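Local coordinates for GH5 (Bacteroidetes bacterium AC2a, PDB 4YHE), which probably hydrolyses beta-glucosidic linkages in cellulose or related glucans, as a family 5 glycoside hydrolase linked with a Bacteroidetes polysaccharide utilization locus, at residues N132-L144 against E188-A200. Numbering follows the deposited sequence.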
ATOM      1  N   ASN A 132       2.286  -0.424 -25.458  1.00 27.24           N
ATOM      2  CA  ASN A 132       1.678  -1.290 -24.448  1.00 27.48           C
ATOM      3  C   ASN A 132       2.317  -2.686 -24.447  1.00 26.94           C
ATOM      4  O   ASN A 132       2.634  -3.247 -23.385  1.00 22.85           O
ATOM      5  CB  ASN A 132       0.157  -1.368 -24.692  1.00 27.89           C
ATOM      6  CG  ASN A 132      -0.597  -2.000 -23.533  1.00 28.39           C
ATOM      7  OD1 ASN A 132      -0.124  -2.015 -22.403  1.00 26.39           O
ATOM      8  ND2 ASN A 132      -1.783  -2.521 -23.816  1.00 28.95           N
ATOM      9  N   GLN A 133       2.511  -3.236 -25.640  1.00 26.93           N
ATOM     10  CA  GLN A 133       3.232  -4.497 -25.819  1.00 30.39           C
ATOM     11  C   GLN A 133       4.642  -4.477 -25.213  1.00 28.81           C
ATOM     12  O   GLN A 133       5.048  -5.456 -24.599  1.00 29.34           O
ATOM     13  CB  GLN A 133       3.329  -4.869 -27.322  1.00 35.39           C
ATOM     14  CG  GLN A 133       2.121  -5.642 -27.858  1.00 40.29           C
ATOM     15  CD  GLN A 133       1.921  -5.554 -29.383  1.00 47.97           C
ATOM     16  OE1 GLN A 133       2.803  -5.119 -30.143  1.00 52.57           O
ATOM     17  NE2 GLN A 133       0.739  -5.969 -29.832  1.00 50.11           N
ATOM     18  N   LEU A 134       5.385  -3.395 -25.422  1.00 28.61           N
ATOM     19  CA  LEU A 134       6.742  -3.256 -24.865  1.00 29.78           C
ATOM     20  C   LEU A 134       6.735  -3.216 -23.340  1.00 27.76           C
ATOM     21  O   LEU A 134       7.585  -3.832 -22.687  1.00 26.67           O
ATOM     22  CB  LEU A 134       7.404  -1.957 -25.342  1.00 34.33           C
ATOM     23  CG  LEU A 134       7.942  -1.835 -26.770  1.00 38.63           C
ATOM     24  CD1 LEU A 134       8.530  -0.439 -26.958  1.00 41.32           C
ATOM     25  CD2 LEU A 134       8.990  -2.896 -27.050  1.00 40.28           C
ATOM     26  N   ILE A 135       5.793  -2.451 -22.790  1.00 25.86           N
ATOM     27  CA  ILE A 135       5.699  -2.276 -21.343  1.00 25.74           C
ATOM     28  C   ILE A 135       5.363  -3.647 -20.753  1.00 25.50           C
ATOM     29  O   ILE A 135       5.927  -4.062 -19.733  1.00 25.07           O
ATOM     30  CB  ILE A 135       4.660  -1.187 -20.989  1.00 25.33           C
ATOM     31  CG1 ILE A 135       5.246   0.184 -21.309  1.00 24.79           C
ATOM     32  CG2 ILE A 135       4.224  -1.276 -19.525  1.00 23.60           C
ATOM     33  CD1 ILE A 135       4.234   1.298 -21.391  1.00 25.74           C
ATOM     34  N   LYS A 136       4.482  -4.382 -21.427  1.00 24.85           N
ATOM     35  CA  LYS A 136       4.102  -5.702 -20.952  1.00 25.15           C
ATOM     36  C   LYS A 136       5.242  -6.714 -20.959  1.00 25.67           C
ATOM     37  O   LYS A 136       5.324  -7.584 -20.073  1.00 23.67           O
ATOM     38  CB  LYS A 136       2.926  -6.239 -21.758  1.00 25.16           C
ATOM     39  CG  LYS A 136       1.586  -5.665 -21.358  1.00 25.67           C
ATOM     40  CD  LYS A 136       0.519  -6.110 -22.364  1.00 26.38           C
ATOM     41  CE  LYS A 136      -0.791  -5.408 -22.146  1.00 27.37           C
ATOM     42  NZ  LYS A 136      -1.808  -5.792 -23.170  1.00 28.44           N
ATOM     43  N   GLN A 137       6.104  -6.619 -21.969  1.00 26.70           N
ATOM     44  CA  GLN A 137       7.295  -7.485 -22.060  1.00 27.31           C
ATOM     45  C   GLN A 137       8.259  -7.198 -20.900  1.00 26.55           C
ATOM     46  O   GLN A 137       8.788  -8.137 -20.293  1.00 26.38           O
ATOM     47  CB  GLN A 137       8.027  -7.268 -23.398  1.00 30.59           C
ATOM     48  CG  GLN A 137       7.319  -7.871 -24.602  1.00 34.36           C
ATOM     49  CD  GLN A 137       7.934  -7.486 -25.957  1.00 37.72           C
ATOM     50  OE1 GLN A 137       8.489  -6.408 -26.135  1.00 39.91           O
ATOM     51  NE2 GLN A 137       7.793  -8.373 -26.930  1.00 43.47           N
ATOM     52  N   GLU A 138       8.464  -5.907 -20.597  1.00 25.71           N
ATOM     53  CA  GLU A 138       9.327  -5.488 -19.465  1.00 24.71           C
ATOM     54  C   GLU A 138       8.746  -5.992 -18.135  1.00 24.16           C
ATOM     55  O   GLU A 138       9.467  -6.584 -17.319  1.00 21.39           O
ATOM     56  CB  GLU A 138       9.579  -3.973 -19.482  1.00 24.24           C
ATOM     57  CG  GLU A 138      10.554  -3.488 -18.414  1.00 23.34           C
ATOM     58  CD  GLU A 138      11.174  -2.113 -18.659  1.00 23.96           C
ATOM     59  OE1 GLU A 138      10.923  -1.440 -19.713  1.00 22.68           O
ATOM     60  OE2 GLU A 138      11.971  -1.703 -17.775  1.00 24.15           O
ATOM     61  N   LEU A 139       7.430  -5.836 -17.963  1.00 23.56           N
ATOM     62  CA  LEU A 139       6.734  -6.330 -16.766  1.00 21.91           C
ATOM     63  C   LEU A 139       6.910  -7.825 -16.596  1.00 21.89           C
ATOM     64  O   LEU A 139       7.184  -8.315 -15.500  1.00 20.35           O
ATOM     65  CB  LEU A 139       5.223  -5.966 -16.806  1.00 22.58           C
ATOM     66  CG  LEU A 139       4.815  -4.530 -16.422  1.00 20.47           C
ATOM     67  CD1 LEU A 139       3.352  -4.298 -16.738  1.00 19.81           C
ATOM     68  CD2 LEU A 139       5.080  -4.238 -14.940  1.00 21.19           C
ATOM     69  N   THR A 140       6.747  -8.559 -17.689  1.00 22.36           N
ATOM     70  CA  THR A 140       6.952  -9.988 -17.671  1.00 21.89           C
ATOM     71  C   THR A 140       8.397 -10.360 -17.275  1.00 22.48           C
ATOM     72  O   THR A 140       8.612 -11.195 -16.389  1.00 18.22           O
ATOM     73  CB  THR A 140       6.572 -10.621 -19.035  1.00 24.22           C
ATOM     74  OG1 THR A 140       5.191 -10.322 -19.337  1.00 25.58           O
ATOM     75  CG2 THR A 140       6.778 -12.101 -19.008  1.00 23.36           C
ATOM     76  N   MET A 141       9.386  -9.746 -17.919  1.00 22.17           N
ATOM     77  CA  MET A 141      10.787 -10.061 -17.588  1.00 25.55           C
ATOM     78  C   MET A 141      11.146  -9.725 -16.132  1.00 25.17           C
ATOM     79  O   MET A 141      11.889 -10.469 -15.458  1.00 25.05           O
ATOM     80  CB  MET A 141      11.716  -9.316 -18.554  1.00 27.20           C
ATOM     81  CG  MET A 141      11.605  -9.802 -20.001  1.00 30.19           C
ATOM     82  SD  MET A 141      11.972 -11.571 -20.197  1.00 34.70           S
ATOM     83  CE  MET A 141      10.426 -12.432 -20.003  1.00 38.08           C
ATOM     84  N   ILE A 142      10.598  -8.615 -15.635  1.00 22.79           N
ATOM     85  CA  ILE A 142      10.878  -8.203 -14.288  1.00 22.60           C
ATOM     86  C   ILE A 142      10.259  -9.154 -13.283  1.00 21.10           C
ATOM     87  O   ILE A 142      10.961  -9.677 -12.395  1.00 21.20           O
ATOM     88  CB  ILE A 142      10.450  -6.739 -14.023  1.00 23.33           C
ATOM     89  CG1 ILE A 142      11.369  -5.800 -14.798  1.00 24.91           C
ATOM     90  CG2 ILE A 142      10.513  -6.440 -12.524  1.00 24.10           C
ATOM     91  CD1 ILE A 142      10.987  -4.348 -14.670  1.00 25.18           C
ATOM     92  N   TRP A 143       8.967  -9.416 -13.414  1.00 20.56           N
ATOM     93  CA  TRP A 143       8.312 -10.318 -12.487  1.00 19.26           C
ATOM     94  C   TRP A 143       8.837 -11.767 -12.567  1.00 21.14           C
ATOM     95  O   TRP A 143       8.875 -12.477 -11.562  1.00 19.61           O
ATOM     96  CB  TRP A 143       6.774 -10.236 -12.615  1.00 20.00           C
ATOM     97  CG  TRP A 143       6.215  -9.133 -11.760  1.00 19.08           C
ATOM     98  CD1 TRP A 143       5.537  -8.017 -12.178  1.00 17.81           C
ATOM     99  CD2 TRP A 143       6.310  -9.030 -10.340  1.00 18.29           C
ATOM    100  NE1 TRP A 143       5.169  -7.267 -11.120  1.00 18.26           N
ATOM    101  CE2 TRP A 143       5.661  -7.829  -9.971  1.00 18.28           C
ATOM    102  CE3 TRP A 143       6.902  -9.817  -9.346  1.00 18.73           C
ATOM    103  CZ2 TRP A 143       5.593  -7.385  -8.651  1.00 18.71           C
ATOM    104  CZ3 TRP A 143       6.798  -9.400  -8.013  1.00 18.96           C
ATOM    105  CH2 TRP A 143       6.148  -8.183  -7.677  1.00 18.51           C
ATOM    106  N   LEU A 144       9.245 -12.198 -13.750  1.00 22.38           N
ATOM    107  CA  LEU A 144       9.877 -13.508 -13.873  1.00 25.07           C
ATOM    108  C   LEU A 144      11.143 -13.589 -13.015  1.00 24.25           C
ATOM    109  O   LEU A 144      11.334 -14.561 -12.297  1.00 25.24           O
ATOM    110  CB  LEU A 144      10.230 -13.786 -15.328  1.00 27.00           C
ATOM    111  CG  LEU A 144       9.162 -14.416 -16.211  1.00 29.83           C
ATOM    112  CD1 LEU A 144       9.695 -14.506 -17.642  1.00 30.98           C
ATOM    113  CD2 LEU A 144       8.771 -15.804 -15.700  1.00 28.38           C
ATOM    114  N   GLU A 188      -5.176  -5.318 -18.176  1.00 18.79           N
ATOM    115  CA  GLU A 188      -4.230  -6.115 -18.933  1.00 19.90           C
ATOM    116  C   GLU A 188      -2.845  -6.233 -18.248  1.00 20.15           C
ATOM    117  O   GLU A 188      -2.217  -7.308 -18.265  1.00 22.31           O
ATOM    118  CB  GLU A 188      -4.021  -5.514 -20.321  1.00 19.94           C
ATOM    119  CG  GLU A 188      -5.271  -5.504 -21.179  1.00 21.35           C
ATOM    120  CD  GLU A 188      -5.082  -4.719 -22.472  1.00 23.36           C
ATOM    121  OE1 GLU A 188      -3.947  -4.371 -22.810  1.00 23.94           O
ATOM    122  OE2 GLU A 188      -6.082  -4.434 -23.137  1.00 26.93           O
ATOM    123  N   TRP A 189      -2.359  -5.123 -17.700  1.00 18.95           N
ATOM    124  CA  TRP A 189      -1.070  -5.128 -17.012  1.00 18.24           C
ATOM    125  C   TRP A 189      -1.119  -6.077 -15.823  1.00 17.56           C
ATOM    126  O   TRP A 189      -0.197  -6.841 -15.603  1.00 18.61           O
ATOM    127  CB  TRP A 189      -0.701  -3.741 -16.537  1.00 17.32           C
ATOM    128  CG  TRP A 189      -0.236  -2.796 -17.649  1.00 17.35           C
ATOM    129  CD1 TRP A 189      -0.216  -3.032 -18.996  1.00 17.16           C
ATOM    130  CD2 TRP A 189       0.223  -1.459 -17.465  1.00 18.23           C
ATOM    131  NE1 TRP A 189       0.271  -1.934 -19.657  1.00 18.03           N
ATOM    132  CE2 TRP A 189       0.530  -0.940 -18.751  1.00 17.82           C
ATOM    133  CE3 TRP A 189       0.401  -0.637 -16.340  1.00 17.97           C
ATOM    134  CZ2 TRP A 189       1.028   0.340 -18.932  1.00 18.38           C
ATOM    135  CZ3 TRP A 189       0.866   0.663 -16.522  1.00 18.49           C
ATOM    136  CH2 TRP A 189       1.202   1.132 -17.831  1.00 18.67           C
ATOM    137  N   ASN A 190      -2.181  -6.027 -15.039  1.00 17.77           N
ATOM    138  CA  ASN A 190      -2.274  -6.942 -13.892  1.00 17.09           C
ATOM    139  C   ASN A 190      -2.304  -8.398 -14.354  1.00 18.06           C
ATOM    140  O   ASN A 190      -1.692  -9.265 -13.712  1.00 17.04           O
ATOM    141  CB  ASN A 190      -3.477  -6.667 -12.989  1.00 17.20           C
ATOM    142  CG  ASN A 190      -3.264  -5.499 -12.019  1.00 17.54           C
ATOM    143  OD1 ASN A 190      -2.141  -5.185 -11.596  1.00 17.70           O
ATOM    144  ND2 ASN A 190      -4.363  -4.835 -11.675  1.00 16.14           N
ATOM    145  N   GLN A 191      -2.997  -8.681 -15.465  1.00 18.63           N
ATOM    146  CA  GLN A 191      -3.027 -10.057 -15.991  1.00 19.80           C
ATOM    147  C   GLN A 191      -1.618 -10.537 -16.356  1.00 20.52           C
ATOM    148  O   GLN A 191      -1.209 -11.639 -15.987  1.00 20.72           O
ATOM    149  CB  GLN A 191      -3.945 -10.155 -17.209  1.00 20.96           C
ATOM    150  CG  GLN A 191      -4.155 -11.561 -17.753  1.00 22.59           C
ATOM    151  CD  GLN A 191      -4.874 -12.447 -16.779  1.00 22.40           C
ATOM    152  OE1 GLN A 191      -6.043 -12.232 -16.486  1.00 23.16           O
ATOM    153  NE2 GLN A 191      -4.185 -13.448 -16.263  1.00 22.98           N
ATOM    154  N   VAL A 192      -0.897  -9.695 -17.078  1.00 21.59           N
ATOM    155  CA  VAL A 192       0.479  -9.979 -17.484  1.00 23.46           C
ATOM    156  C   VAL A 192       1.412 -10.216 -16.273  1.00 23.49           C
ATOM    157  O   VAL A 192       2.209 -11.150 -16.282  1.00 23.25           O
ATOM    158  CB  VAL A 192       0.969  -8.852 -18.412  1.00 25.52           C
ATOM    159  CG1 VAL A 192       2.482  -8.756 -18.477  1.00 26.56           C
ATOM    160  CG2 VAL A 192       0.380  -9.070 -19.814  1.00 27.25           C
ATOM    161  N   CYS A 193       1.257  -9.423 -15.210  1.00 20.71           N
ATOM    162  CA  CYS A 193       2.064  -9.610 -14.007  1.00 20.09           C
ATOM    163  C   CYS A 193       1.753 -10.943 -13.341  1.00 20.68           C
ATOM    164  O   CYS A 193       2.675 -11.676 -12.994  1.00 19.30           O
ATOM    165  CB  CYS A 193       1.905  -8.433 -13.021  1.00 19.14           C
ATOM    166  SG  CYS A 193       2.547  -6.883 -13.695  1.00 19.48           S
ATOM    167  N   VAL A 194       0.465 -11.251 -13.169  1.00 20.73           N
ATOM    168  CA  VAL A 194       0.049 -12.523 -12.588  1.00 21.17           C
ATOM    169  C   VAL A 194       0.596 -13.710 -13.439  1.00 22.39           C
ATOM    170  O   VAL A 194       1.161 -14.652 -12.895  1.00 24.43           O
ATOM    171  CB  VAL A 194      -1.496 -12.603 -12.454  1.00 21.65           C
ATOM    172  CG1 VAL A 194      -1.945 -14.004 -12.059  1.00 21.01           C
ATOM    173  CG2 VAL A 194      -1.997 -11.587 -11.432  1.00 21.83           C
ATOM    174  N   ASP A 195       0.457 -13.631 -14.754  1.00 22.88           N
ATOM    175  CA  ASP A 195       0.951 -14.677 -15.642  1.00 24.17           C
ATOM    176  C   ASP A 195       2.453 -14.924 -15.362  1.00 23.91           C
ATOM    177  O   ASP A 195       2.875 -16.056 -15.102  1.00 22.61           O
ATOM    178  CB  ASP A 195       0.758 -14.278 -17.113  1.00 24.05           C
ATOM    179  CG  ASP A 195      -0.723 -14.292 -17.567  1.00 25.25           C
ATOM    180  OD1 ASP A 195      -1.630 -14.785 -16.842  1.00 24.09           O
ATOM    181  OD2 ASP A 195      -0.956 -13.775 -18.668  1.00 24.76           O
ATOM    182  N   ALA A 196       3.234 -13.847 -15.388  1.00 23.41           N
ATOM    183  CA  ALA A 196       4.689 -13.896 -15.136  1.00 22.73           C
ATOM    184  C   ALA A 196       5.049 -14.531 -13.790  1.00 23.35           C
ATOM    185  O   ALA A 196       5.940 -15.391 -13.713  1.00 22.81           O
ATOM    186  CB  ALA A 196       5.293 -12.508 -15.234  1.00 22.23           C
ATOM    187  N   ILE A 197       4.357 -14.122 -12.744  1.00 21.92           N
ATOM    188  CA  ILE A 197       4.606 -14.643 -11.408  1.00 22.92           C
ATOM    189  C   ILE A 197       4.347 -16.148 -11.351  1.00 24.90           C
ATOM    190  O   ILE A 197       5.170 -16.930 -10.837  1.00 23.54           O
ATOM    191  CB  ILE A 197       3.789 -13.876 -10.360  1.00 22.66           C
ATOM    192  CG1 ILE A 197       4.321 -12.429 -10.278  1.00 23.24           C
ATOM    193  CG2 ILE A 197       3.867 -14.545  -8.995  1.00 22.73           C
ATOM    194  CD1 ILE A 197       3.405 -11.428  -9.573  1.00 23.22           C
ATOM    195  N   ARG A 198       3.218 -16.555 -11.909  1.00 26.31           N
ATOM    196  CA  ARG A 198       2.853 -17.969 -11.956  1.00 26.10           C
ATOM    197  C   ARG A 198       3.840 -18.761 -12.799  1.00 24.29           C
ATOM    198  O   ARG A 198       4.130 -19.882 -12.439  1.00 28.41           O
ATOM    199  CB  ARG A 198       1.429 -18.158 -12.483  1.00 24.74           C
ATOM    200  CG  ARG A 198       0.356 -17.511 -11.618  1.00 25.34           C
ATOM    201  CD  ARG A 198       0.397 -17.939 -10.166  1.00 23.82           C
ATOM    202  NE  ARG A 198      -0.685 -17.330  -9.394  1.00 23.76           N
ATOM    203  CZ  ARG A 198      -0.657 -17.076  -8.084  1.00 23.74           C
ATOM    204  NH1 ARG A 198       0.426 -17.325  -7.353  1.00 24.45           N
ATOM    205  NH2 ARG A 198      -1.710 -16.523  -7.498  1.00 23.67           N
ATOM    206  N   ALA A 199       4.372 -18.179 -13.880  1.00 23.84           N
ATOM    207  CA  ALA A 199       5.398 -18.853 -14.708  1.00 24.55           C
ATOM    208  C   ALA A 199       6.791 -18.951 -14.037  1.00 26.53           C
ATOM    209  O   ALA A 199       7.679 -19.633 -14.540  1.00 27.44           O
ATOM    210  CB  ALA A 199       5.528 -18.175 -16.068  1.00 23.37           C
ATOM    211  N   ALA A 200       7.004 -18.270 -12.919  1.00 26.52           N
ATOM    212  CA  ALA A 200       8.341 -18.191 -12.329  1.00 28.99           C
ATOM    213  C   ALA A 200       8.680 -19.425 -11.501  1.00 30.40           C
ATOM    214  O   ALA A 200       9.821 -19.569 -11.053  1.00 32.69           O
ATOM    215  CB  ALA A 200       8.466 -16.923 -11.473  1.00 29.27           C
TER
HETATM  216  O   HOH W   1       3.346 -12.317 -18.463  1.00 29.29           O
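N132 and K136 meet E188 and W189 where segments 132-144 and 188-199 of neighbouring outer helices of the (beta/alpha)8 barrel cross at 33°, and the pair illustrates how one amide can join a charge to an indole. N132, its CG turned anti to the backbone N (chi1 -168°), brings OD1 to the edge of the W189 ring, where NE1 donates to it nearly in the ring plane at 2.8 Å. Its ND2 donates a hydrogen bond to E188 OE1 at 3.0 Å, nearly in the amide plane. That same oxygen takes a salt bridge from K136 NZ, 2.6 Å away and above the carboxylate plane, at the end of an extended lysine chain. A leucine in place of N132 would probably leave the W189 N-H without its acceptor and the indole less firmly fixed in rotation. W189 is a knob among N132, I135, K136 and L139, with L139 CD1 over one face and I135 CG2 against the CZ2 rim. Farther along, W143, whose NE1 is bonded to T161 O, receives I197 CD1 over its six-membered ring, while C193 SG approaches obliquely, 3.5 Å from W143 CD1. A196 CB lies against W143 CB. One water donates to T140 OG1 and, at 2.7 Å, to V192 O.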